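Local structure of heme oxygenase (Chlamydomonas reinhardtii, 4RAJ) at residues 21-26 and 202-207; 45-50 and 160-165; 103-108 and 166-171. The protein probably cleaves heme oxidatively to biliverdin, releasing iron and carbon monoxide. All coordinates share one frame; numbering follows the deposited sequence.

Interaction 1 (21-26 and 202-207); sequences TKRLSK and QPQELQ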
loop_
_atom_site.group_PDB
_atom_site.type_symbol
_atom_site.label_atom_id
_atom_site.label_comp_id
_atom_site.label_asym_id
_atom_site.label_seq_id
_atom_site.Cartn_x
_atom_site.Cartn_y
_atom_site.Cartn_z
ATOM N N THR A 21 8.613 -14.832 -4.569
ATOM C CA THR A 21 8.717 -13.910 -3.443
ATOM C C THR A 21 10.171 -13.650 -3.073
ATOM O O THR A 21 10.544 -12.526 -2.772
ATOM C CB THR A 21 7.972 -14.436 -2.197
ATOM O OG1 THR A 21 8.285 -15.819 -2.003
ATOM C CG2 THR A 21 6.477 -14.268 -2.359
ATOM N N LYS A 22 10.993 -14.692 -3.113
ATOM C CA LYS A 22 12.384 -14.554 -2.724
ATOM C C LYS A 22 13.174 -13.830 -3.808
ATOM O O LYS A 22 14.067 -13.040 -3.511
ATOM C CB LYS A 22 12.997 -15.921 -2.427
ATOM C CG LYS A 22 14.299 -15.843 -1.655
ATOM C CD LYS A 22 14.248 -16.693 -0.384
ATOM C CE LYS A 22 14.622 -18.141 -0.653
ATOM N NZ LYS A 22 14.402 -19.000 0.544
ATOM N N ARG A 23 12.846 -14.096 -5.068
ATOM C CA ARG A 23 13.507 -13.378 -6.150
ATOM C C ARG A 23 13.181 -11.890 -6.085
ATOM O O ARG A 23 14.051 -11.047 -6.294
ATOM C CB ARG A 23 13.118 -13.941 -7.519
ATOM C CG ARG A 23 13.810 -13.198 -8.669
ATOM C CD ARG A 23 13.991 -14.058 -9.900
ATOM N NE ARG A 23 12.917 -13.863 -10.864
ATOM C CZ ARG A 23 13.026 -13.154 -11.985
ATOM N NH1 ARG A 23 14.167 -12.563 -12.303
ATOM N NH2 ARG A 23 11.980 -13.043 -12.796
ATOM N N LEU A 24 11.929 -11.562 -5.782
ATOM C CA LEU A 24 11.527 -10.162 -5.717
ATOM C C LEU A 24 12.159 -9.461 -4.522
ATOM O O LEU A 24 12.730 -8.379 -4.658
ATOM C CB LEU A 24 10.004 -10.035 -5.665
ATOM C CG LEU A 24 9.289 -9.854 -7.011
ATOM C CD1 LEU A 24 9.694 -10.929 -8.007
ATOM C CD2 LEU A 24 7.783 -9.873 -6.828
ATOM N N SER A 25 12.074 -10.089 -3.354
ATOM C CA SER A 25 12.624 -9.485 -2.143
ATOM C C SER A 25 14.138 -9.290 -2.237
ATOM O O SER A 25 14.664 -8.295 -1.748
ATOM C CB SER A 25 12.265 -10.328 -0.920
ATOM O OG SER A 25 10.856 -10.448 -0.825
ATOM N N LYS A 26 14.839 -10.224 -2.877
ATOM C CA LYS A 26 16.273 -10.049 -3.118
ATOM C C LYS A 26 16.548 -8.873 -4.042
ATOM O O LYS A 26 17.480 -8.100 -3.820
ATOM C CB LYS A 26 16.901 -11.312 -3.720
ATOM C CG LYS A 26 17.126 -12.437 -2.728
ATOM C CD LYS A 26 18.171 -13.425 -3.237
ATOM C CE LYS A 26 17.757 -14.054 -4.555
ATOM N NZ LYS A 26 18.768 -15.027 -5.049
ATOM N N GLN A 202 3.611 -19.137 -14.327
ATOM C CA GLN A 202 3.575 -18.131 -15.387
ATOM C C GLN A 202 4.810 -18.173 -16.283
ATOM O O GLN A 202 5.887 -18.583 -15.848
ATOM C CB GLN A 202 3.426 -16.733 -14.784
ATOM C CG GLN A 202 2.212 -16.589 -13.860
ATOM C CD GLN A 202 0.928 -17.129 -14.487
ATOM O OE1 GLN A 202 0.516 -16.701 -15.569
ATOM N NE2 GLN A 202 0.304 -18.085 -13.814
ATOM N N PRO A 203 4.654 -17.736 -17.544
ATOM C CA PRO A 203 5.784 -17.590 -18.469
ATOM C C PRO A 203 6.868 -16.692 -17.873
ATOM O O PRO A 203 6.543 -15.765 -17.114
ATOM C CB PRO A 203 5.154 -16.928 -19.699
ATOM C CG PRO A 203 3.724 -17.285 -19.632
ATOM C CD PRO A 203 3.378 -17.349 -18.173
ATOM N N GLN A 204 8.126 -16.957 -18.220
ATOM C CA GLN A 204 9.242 -16.171 -17.697
ATOM C C GLN A 204 9.055 -14.657 -17.918
ATOM O O GLN A 204 9.444 -13.839 -17.066
ATOM C CB GLN A 204 10.554 -16.641 -18.326
ATOM C CG GLN A 204 11.784 -16.108 -17.616
ATOM C CD GLN A 204 11.731 -16.387 -16.123
ATOM O OE1 GLN A 204 11.463 -17.516 -15.699
ATOM N NE2 GLN A 204 11.967 -15.357 -15.319
ATOM N N GLU A 205 8.452 -14.281 -19.046
ATOM C CA GLU A 205 8.253 -12.863 -19.361
ATOM C C GLU A 205 7.368 -12.178 -18.324
ATOM O O GLU A 205 7.649 -11.052 -17.902
ATOM C CB GLU A 205 7.642 -12.688 -20.755
ATOM C CG GLU A 205 8.591 -13.004 -21.909
ATOM C CD GLU A 205 8.565 -14.468 -22.383
ATOM O OE1 GLU A 205 8.019 -15.368 -21.678
ATOM O OE2 GLU A 205 9.109 -14.712 -23.486
ATOM N N LEU A 206 6.300 -12.864 -17.921
ATOM C CA LEU A 206 5.373 -12.352 -16.907
ATOM C C LEU A 206 6.010 -12.333 -15.517
ATOM O O LEU A 206 5.796 -11.402 -14.744
ATOM C CB LEU A 206 4.086 -13.184 -16.896
ATOM C CG LEU A 206 2.925 -12.662 -16.043
ATOM C CD1 LEU A 206 2.484 -11.297 -16.530
ATOM C CD2 LEU A 206 1.765 -13.633 -16.076
ATOM N N GLN A 207 6.793 -13.360 -15.194
ATOM C CA GLN A 207 7.539 -13.351 -13.939
ATOM C C GLN A 207 8.515 -12.165 -13.876
ATOM O O GLN A 207 8.659 -11.534 -12.826
ATOM C CB GLN A 207 8.287 -14.671 -13.754
ATOM C CG GLN A 207 7.356 -15.879 -13.712
ATOM C CD GLN A 207 8.051 -17.132 -13.214
ATOM O OE1 GLN A 207 8.909 -17.074 -12.330
ATOM N NE2 GLN A 207 7.691 -18.272 -13.789
HETATM O O HOH W 1 11.052 -15.786 -12.045
#
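R23 reaches from helix 20-27 to the first turn of helix 204-227 and meets Q204 and Q207 with the end of its guanidinium. Its CG stands anti to the backbone N (chi1 -180°), which sends the chain out from helix 20-27 before it bends about the CG-CD bond. NH2 then lies 3.4 Å from NE2 of Q204, a pairing of two donors, and 3.6 Å from the carbonyl O of Q207, neither of which is a hydrogen bond. What brings the two donors together is D208 just beyond: its OD1 takes a salt bridge from R23 NH2 and a hydrogen bond from Q204 NE2.

The packed side lies inward. There L24 is buried among L211, H214, F195 and Y145, and R23 itself rests on L211.

Outward the contact is thin and wet. One water links the partners, donating to Q207 OE1 at a rather short 2.5 Å, a length to be read with caution, and receiving only weak bonds, from R23 NE at 2.9 Å and from Q204 NE2 at 3.4 Å. The Q207 amide is not loose: NE2 gives a nearly straight bond (169°) to Q202 O at 2.8 Å, with the acceptor lying in the amide plane, and this fixes the rotation that turns OE1 to the water. The same bond ties the loop before the helix to the helix's first turn, where P203 is the N-cap residue.

The chemistry therefore implies a surface junction held mainly by the carboxylate of D208, shared by R23 and Q204, with the water adding only weak bonds on their side; its strength would probably depend on D208 keeping its negative charge.

Interaction 2 (45-50 and 160-165); sequences ALFSDK and RWARKI
F47, near the C-terminal end of helix 29-47, drives its phenyl ring against the last turns of helix 155-165, and every touch across the contact is made by F47. The apolar touches come first. The far end of the ring meets W161, with CZ 3.6 Å from W161 CB; on one side of the ring, CE1 comes beside the backbone of A162, 3.9 Å from its N, and stands 4.2 Å from the A162 CB methyl. Near the root of the side chain, I165 comes across at about a right angle and sets CD1 3.6 Å from F47 CB, while its other branch, CG2, reaches the carbonyl O of F47. With CG anti to the carbonyl carbon (chi1 -72°), F47 aims its ring along the row W161, A162, I165.

The aromatic component is slight. The F47 ring and the five-membered ring of W161 have centroids 6.0 Å apart and planes 34° apart, an oblique pairing, and the indole leads away from F47 after its CB.

In the all-helical heme oxygenase fold this is where the chain turns from helix 29-47 into helix 50-76, and helix 155-165 packs on F47 just before the turn. Y53, on the second of those helices, touches A162 as well, so this small residue serves both neighbours.

The turn has polar bonds of its own. A45 O accepts twice from S48, from the hydroxyl OG at 2.6 Å and from the backbone N at 3.2 Å. D49 N bonds to L46 O at 3.2 Å, and the D49 carboxylate, as N-cap of helix 50-76, accepts from D51 N through OD1.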
loop_
_atom_site.group_PDB
_atom_site.type_symbol
_atom_site.label_atom_id
_atom_site.label_comp_id
_atom_site.label_asym_id
_atom_site.label_seq_id
_atom_site.Cartn_x
_atom_site.Cartn_y
_atom_site.Cartn_z
ATOM N N ALA A 45 8.959 14.016 11.905
ATOM C CA ALA A 45 8.301 15.213 11.410
ATOM C C ALA A 45 6.789 15.026 11.458
ATOM O O ALA A 45 6.069 15.885 11.942
ATOM C CB ALA A 45 8.758 15.533 9.990
ATOM N N LEU A 46 6.314 13.887 10.971
ATOM C CA LEU A 46 4.868 13.659 10.907
ATOM C C LEU A 46 4.228 13.540 12.285
ATOM O O LEU A 46 3.122 14.038 12.500
ATOM C CB LEU A 46 4.563 12.408 10.094
ATOM C CG LEU A 46 5.009 12.421 8.636
ATOM C CD1 LEU A 46 4.609 11.098 8.028
ATOM C CD2 LEU A 46 4.383 13.583 7.885
ATOM N N PHE A 47 4.911 12.882 13.219
ATOM C CA PHE A 47 4.350 12.681 14.554
ATOM C C PHE A 47 4.351 13.959 15.381
ATOM O O PHE A 47 3.774 14.004 16.467
ATOM C CB PHE A 47 5.108 11.589 15.303
ATOM C CG PHE A 47 4.842 10.213 14.780
ATOM C CD1 PHE A 47 3.548 9.817 14.483
ATOM C CD2 PHE A 47 5.876 9.314 14.597
ATOM C CE1 PHE A 47 3.289 8.545 13.997
ATOM C CE2 PHE A 47 5.626 8.043 14.112
ATOM C CZ PHE A 47 4.327 7.661 13.810
ATOM N N SER A 48 4.974 15.013 14.859
ATOM C CA SER A 48 4.987 16.284 15.576
ATOM C C SER A 48 3.623 16.964 15.508
ATOM O O SER A 48 3.332 17.870 16.310
ATOM C CB SER A 48 6.074 17.217 15.020
ATOM O OG SER A 48 5.710 17.694 13.728
ATOM N N ASP A 49 2.775 16.505 14.587
ATOM C CA ASP A 49 1.473 17.138 14.339
ATOM C C ASP A 49 0.500 16.140 13.702
ATOM O O ASP A 49 0.730 15.703 12.575
ATOM C CB ASP A 49 1.659 18.354 13.421
ATOM C CG ASP A 49 0.388 19.174 13.237
ATOM O OD1 ASP A 49 -0.736 18.639 13.382
ATOM O OD2 ASP A 49 0.525 20.382 12.942
ATOM N N LYS A 50 -0.599 15.814 14.387
ATOM C CA LYS A 50 -1.491 14.776 13.867
ATOM C C LYS A 50 -2.072 15.197 12.526
ATOM O O LYS A 50 -2.379 14.349 11.691
ATOM C CB LYS A 50 -2.626 14.454 14.844
ATOM C CG LYS A 50 -3.206 15.627 15.579
ATOM C CD LYS A 50 -4.260 15.146 16.571
ATOM C CE LYS A 50 -3.750 13.986 17.423
ATOM N NZ LYS A 50 -4.765 13.513 18.412
ATOM N N ARG A 160 1.848 1.446 16.280
ATOM C CA ARG A 160 2.239 1.507 17.687
ATOM C C ARG A 160 2.727 2.898 18.096
ATOM O O ARG A 160 2.413 3.377 19.201
ATOM C CB ARG A 160 3.319 0.459 17.985
ATOM C CG ARG A 160 2.752 -0.902 18.382
ATOM C CD ARG A 160 3.813 -1.996 18.329
ATOM N NE ARG A 160 3.403 -3.096 17.457
ATOM C CZ ARG A 160 4.228 -4.010 16.950
ATOM N NH1 ARG A 160 5.526 -3.960 17.222
ATOM N NH2 ARG A 160 3.754 -4.971 16.165
ATOM N N TRP A 161 3.503 3.538 17.225
ATOM C CA TRP A 161 3.982 4.894 17.480
ATOM C C TRP A 161 2.842 5.900 17.461
ATOM O O TRP A 161 2.766 6.765 18.331
ATOM C CB TRP A 161 5.049 5.309 16.457
ATOM C CG TRP A 161 6.434 4.926 16.846
ATOM C CD1 TRP A 161 7.243 4.021 16.226
ATOM C CD2 TRP A 161 7.180 5.435 17.957
ATOM N NE1 TRP A 161 8.446 3.933 16.884
ATOM C CE2 TRP A 161 8.433 4.793 17.948
ATOM C CE3 TRP A 161 6.903 6.361 18.967
ATOM C CZ2 TRP A 161 9.415 5.057 18.907
ATOM C CZ3 TRP A 161 7.875 6.617 19.920
ATOM C CH2 TRP A 161 9.117 5.969 19.880
ATOM N N ALA A 162 1.954 5.795 16.478
ATOM C CA ALA A 162 0.796 6.689 16.430
ATOM C C ALA A 162 -0.009 6.616 17.724
ATOM O O ALA A 162 -0.387 7.646 18.298
ATOM C CB ALA A 162 -0.099 6.353 15.230
ATOM N N ARG A 163 -0.266 5.395 18.192
ATOM C CA ARG A 163 -1.072 5.223 19.395
ATOM C C ARG A 163 -0.363 5.810 20.622
ATOM O O ARG A 163 -0.996 6.421 21.481
ATOM C CB ARG A 163 -1.400 3.744 19.613
ATOM C CG ARG A 163 -2.199 3.458 20.880
ATOM C CD ARG A 163 -3.194 2.315 20.682
ATOM N NE ARG A 163 -4.314 2.704 19.823
ATOM C CZ ARG A 163 -4.497 2.284 18.579
ATOM N NH1 ARG A 163 -5.549 2.721 17.891
ATOM N NH2 ARG A 163 -3.640 1.434 18.018
ATOM N N LYS A 164 0.954 5.652 20.678
ATOM C CA LYS A 164 1.732 6.157 21.804
ATOM C C LYS A 164 1.785 7.687 21.813
ATOM O O LYS A 164 1.474 8.329 22.813
ATOM C CB LYS A 164 3.153 5.584 21.767
ATOM C CG LYS A 164 3.995 5.928 22.994
ATOM C CD LYS A 164 5.393 5.351 22.880
ATOM C CE LYS A 164 6.059 5.225 24.246
ATOM N NZ LYS A 164 5.550 4.039 24.997
ATOM N N ILE A 165 2.178 8.269 20.692
ATOM C CA ILE A 165 2.405 9.703 20.625
ATOM C C ILE A 165 1.102 10.505 20.630
ATOM O O ILE A 165 1.016 11.559 21.269
ATOM C CB ILE A 165 3.242 10.055 19.385
ATOM C CG1 ILE A 165 4.635 9.431 19.519
ATOM C CG2 ILE A 165 3.352 11.564 19.210
ATOM C CD1 ILE A 165 5.553 9.700 18.352
#

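Interaction 3 (103-108 and 166-171); sequences VQHYLG and FQLPDD
Y106 points its phenol from helix 96-107 straight at L168, whose side chain comes from the opposite direction, and both methyls of the leucine face the hydroxyl: CD1 is 3.2 Å and CD2 3.6 Å from Y106 OH. The first torsion of Y106, with CG anti to the carbonyl carbon (chi1 -71°), sends the phenol that way. Despite these carbon neighbours the oxygen has a polar partner, the carbonyl O of G173, to which it is hydrogen-bonded.

F166 meets the same phenol from another direction. Its side chain crosses that of Y106 at about a right angle, and CD2 of F166 lies 3.7 Å from OH and 4.0 Å from CE1 of Y106. The ring planes are 63° apart with centroids 5.8 Å apart, an oblique arrangement. F166 also makes an edge-to-face pair with Y53.

Topologically, the end of one helix is covered here by the irregular chain that follows another. Near the end of helix 96-107, G108 is the first residue to leave helical angles, with a positive phi of 75°, while its N still bonds to Q104 O. The covering strip, 166-171, leads out of helix 155-165 toward helix 184-200. Replacing Y106 by phenylalanine removes the hydroxyl, which would probably leave G173 O without this donor and open a gap beside the L168 methyls.

One face of the Y106 ring is occupied by its own neighbour in sequence: H105 brings ND1 over the centre, 3.9 Å above the plane. H105 also comes within 4.4 Å of L168 CD2 through CE1, a marginal touch at the exposed side. Y106 also packs on K50 and A54 of helix 50-76.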
loop_
_atom_site.group_PDB
_atom_site.type_symbol
_atom_site.label_atom_id
_atom_site.label_comp_id
_atom_site.label_asym_id
_atom_site.label_seq_id
_atom_site.Cartn_x
_atom_site.Cartn_y
_atom_site.Cartn_z
ATOM N N VAL A 103 -8.166 9.265 8.112
ATOM C CA VAL A 103 -8.133 10.630 7.601
ATOM C C VAL A 103 -9.334 11.446 8.111
ATOM O O VAL A 103 -9.174 12.599 8.521
ATOM C CB VAL A 103 -8.087 10.636 6.055
ATOM C CG1 VAL A 103 -8.352 12.031 5.496
ATOM C CG2 VAL A 103 -6.721 10.104 5.572
ATOM N N GLN A 104 -10.531 10.856 8.090
ATOM C CA GLN A 104 -11.693 11.576 8.609
ATOM C C GLN A 104 -11.551 11.794 10.112
ATOM O O GLN A 104 -11.882 12.873 10.624
ATOM C CB GLN A 104 -12.990 10.832 8.283
ATOM C CG GLN A 104 -13.307 10.848 6.790
ATOM C CD GLN A 104 -14.699 10.294 6.469
ATOM O OE1 GLN A 104 -14.839 9.220 5.869
ATOM N NE2 GLN A 104 -15.723 11.031 6.861
ATOM N N HIS A 105 -11.026 10.796 10.815
ATOM C CA HIS A 105 -10.834 10.939 12.261
ATOM C C HIS A 105 -9.937 12.124 12.628
ATOM O O HIS A 105 -10.286 12.963 13.476
ATOM C CB HIS A 105 -10.240 9.671 12.881
ATOM C CG HIS A 105 -9.958 9.829 14.348
ATOM N ND1 HIS A 105 -8.686 9.953 14.858
ATOM C CD2 HIS A 105 -10.801 9.970 15.397
ATOM C CE1 HIS A 105 -8.755 10.131 16.168
ATOM N NE2 HIS A 105 -10.025 10.131 16.520
ATOM N N TYR A 106 -8.774 12.205 11.992
ATOM C CA TYR A 106 -7.815 13.237 12.371
ATOM C C TYR A 106 -8.198 14.619 11.878
ATOM O O TYR A 106 -8.008 15.606 12.589
ATOM C CB TYR A 106 -6.428 12.869 11.851
ATOM C CG TYR A 106 -5.792 11.715 12.578
ATOM C CD1 TYR A 106 -5.336 11.869 13.883
ATOM C CD2 TYR A 106 -5.644 10.467 11.972
ATOM C CE1 TYR A 106 -4.748 10.824 14.561
ATOM C CE2 TYR A 106 -5.054 9.408 12.655
ATOM C CZ TYR A 106 -4.609 9.603 13.955
ATOM O OH TYR A 106 -4.020 8.578 14.665
ATOM N N LEU A 107 -8.753 14.694 10.669
ATOM C CA LEU A 107 -8.889 15.979 9.983
ATOM C C LEU A 107 -10.304 16.558 10.046
ATOM O O LEU A 107 -10.506 17.763 9.837
ATOM C CB LEU A 107 -8.449 15.838 8.524
ATOM C CG LEU A 107 -6.989 15.447 8.283
ATOM C CD1 LEU A 107 -6.660 15.529 6.807
ATOM C CD2 LEU A 107 -6.037 16.349 9.090
ATOM N N GLY A 108 -11.284 15.707 10.325
ATOM C CA GLY A 108 -12.638 16.187 10.543
ATOM C C GLY A 108 -13.358 16.595 9.273
ATOM O O GLY A 108 -13.071 16.090 8.196
ATOM N N PHE A 166 0.083 9.996 19.944
ATOM C CA PHE A 166 -1.186 10.710 19.851
ATOM C C PHE A 166 -2.145 10.309 20.955
ATOM O O PHE A 166 -3.272 10.792 20.988
ATOM C CB PHE A 166 -1.852 10.471 18.499
ATOM C CG PHE A 166 -1.074 11.017 17.333
ATOM C CD1 PHE A 166 -0.303 12.163 17.465
ATOM C CD2 PHE A 166 -1.117 10.379 16.104
ATOM C CE1 PHE A 166 0.415 12.670 16.397
ATOM C CE2 PHE A 166 -0.399 10.876 15.026
ATOM C CZ PHE A 166 0.372 12.024 15.174
ATOM N N GLN A 167 -1.698 9.409 21.827
ATOM C CA GLN A 167 -2.505 8.904 22.944
ATOM C C GLN A 167 -3.876 8.426 22.491
ATOM O O GLN A 167 -4.908 8.849 23.020
ATOM C CB GLN A 167 -2.656 9.980 24.021
ATOM C CG GLN A 167 -1.348 10.379 24.647
ATOM C CD GLN A 167 -1.524 11.462 25.687
ATOM O OE1 GLN A 167 -2.491 11.459 26.451
ATOM N NE2 GLN A 167 -0.594 12.404 25.716
ATOM N N LEU A 168 -3.878 7.540 21.506
ATOM C CA LEU A 168 -5.120 7.074 20.903
ATOM C C LEU A 168 -5.824 6.012 21.733
ATOM O O LEU A 168 -5.171 5.134 22.295
ATOM C CB LEU A 168 -4.839 6.509 19.511
ATOM C CG LEU A 168 -4.174 7.433 18.497
ATOM C CD1 LEU A 168 -3.815 6.637 17.242
ATOM C CD2 LEU A 168 -5.085 8.606 18.156
ATOM N N PRO A 169 -7.167 6.067 21.777
ATOM C CA PRO A 169 -7.967 4.920 22.233
ATOM C C PRO A 169 -7.624 3.666 21.428
ATOM O O PRO A 169 -7.117 3.763 20.311
ATOM C CB PRO A 169 -9.411 5.356 21.965
ATOM C CG PRO A 169 -9.359 6.842 21.860
ATOM C CD PRO A 169 -8.005 7.194 21.332
ATOM N N ASP A 170 -7.902 2.492 21.974
ATOM C CA ASP A 170 -7.435 1.270 21.333
ATOM C C ASP A 170 -8.153 0.956 20.015
ATOM O O ASP A 170 -7.681 0.132 19.236
ATOM C CB ASP A 170 -7.576 0.086 22.295
ATOM C CG ASP A 170 -6.534 -0.994 22.046
ATOM O OD1 ASP A 170 -5.548 -0.712 21.331
ATOM O OD2 ASP A 170 -6.695 -2.119 22.570
ATOM N N ASP A 171 -9.277 1.624 19.758
ATOM C CA ASP A 171 -10.119 1.288 18.605
ATOM C C ASP A 171 -10.327 2.452 17.635
ATOM O O ASP A 171 -11.230 2.416 16.793
ATOM C CB ASP A 171 -11.480 0.787 19.086
ATOM C CG ASP A 171 -12.173 1.785 19.990
ATOM O OD1 ASP A 171 -11.465 2.515 20.719
ATOM O OD2 ASP A 171 -13.422 1.847 19.965
#

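Interactions 2 and 3 are neighbours, their centres 11 Å apart, and they touch: R163 NE lies 3.0 Å from P169 O and L168 N 3.1 Å from R163 O, both probable hydrogen bonds, while K50 CA packs 3.6 Å from F166 CZ. Interaction 1 is on the other side of the chain's centre, about 36 Å from interaction 2 and 39 Å from interaction 3, centre to centre, and the loop it closes along the chain encloses both. The bound polyether PG6 sits in a pocket lined by S35, F60, T146, Q147, A150, F218, N221 and I225. Helix 204-227 of interaction 1 and helix 29-47 of interaction 2 both contribute to that pocket.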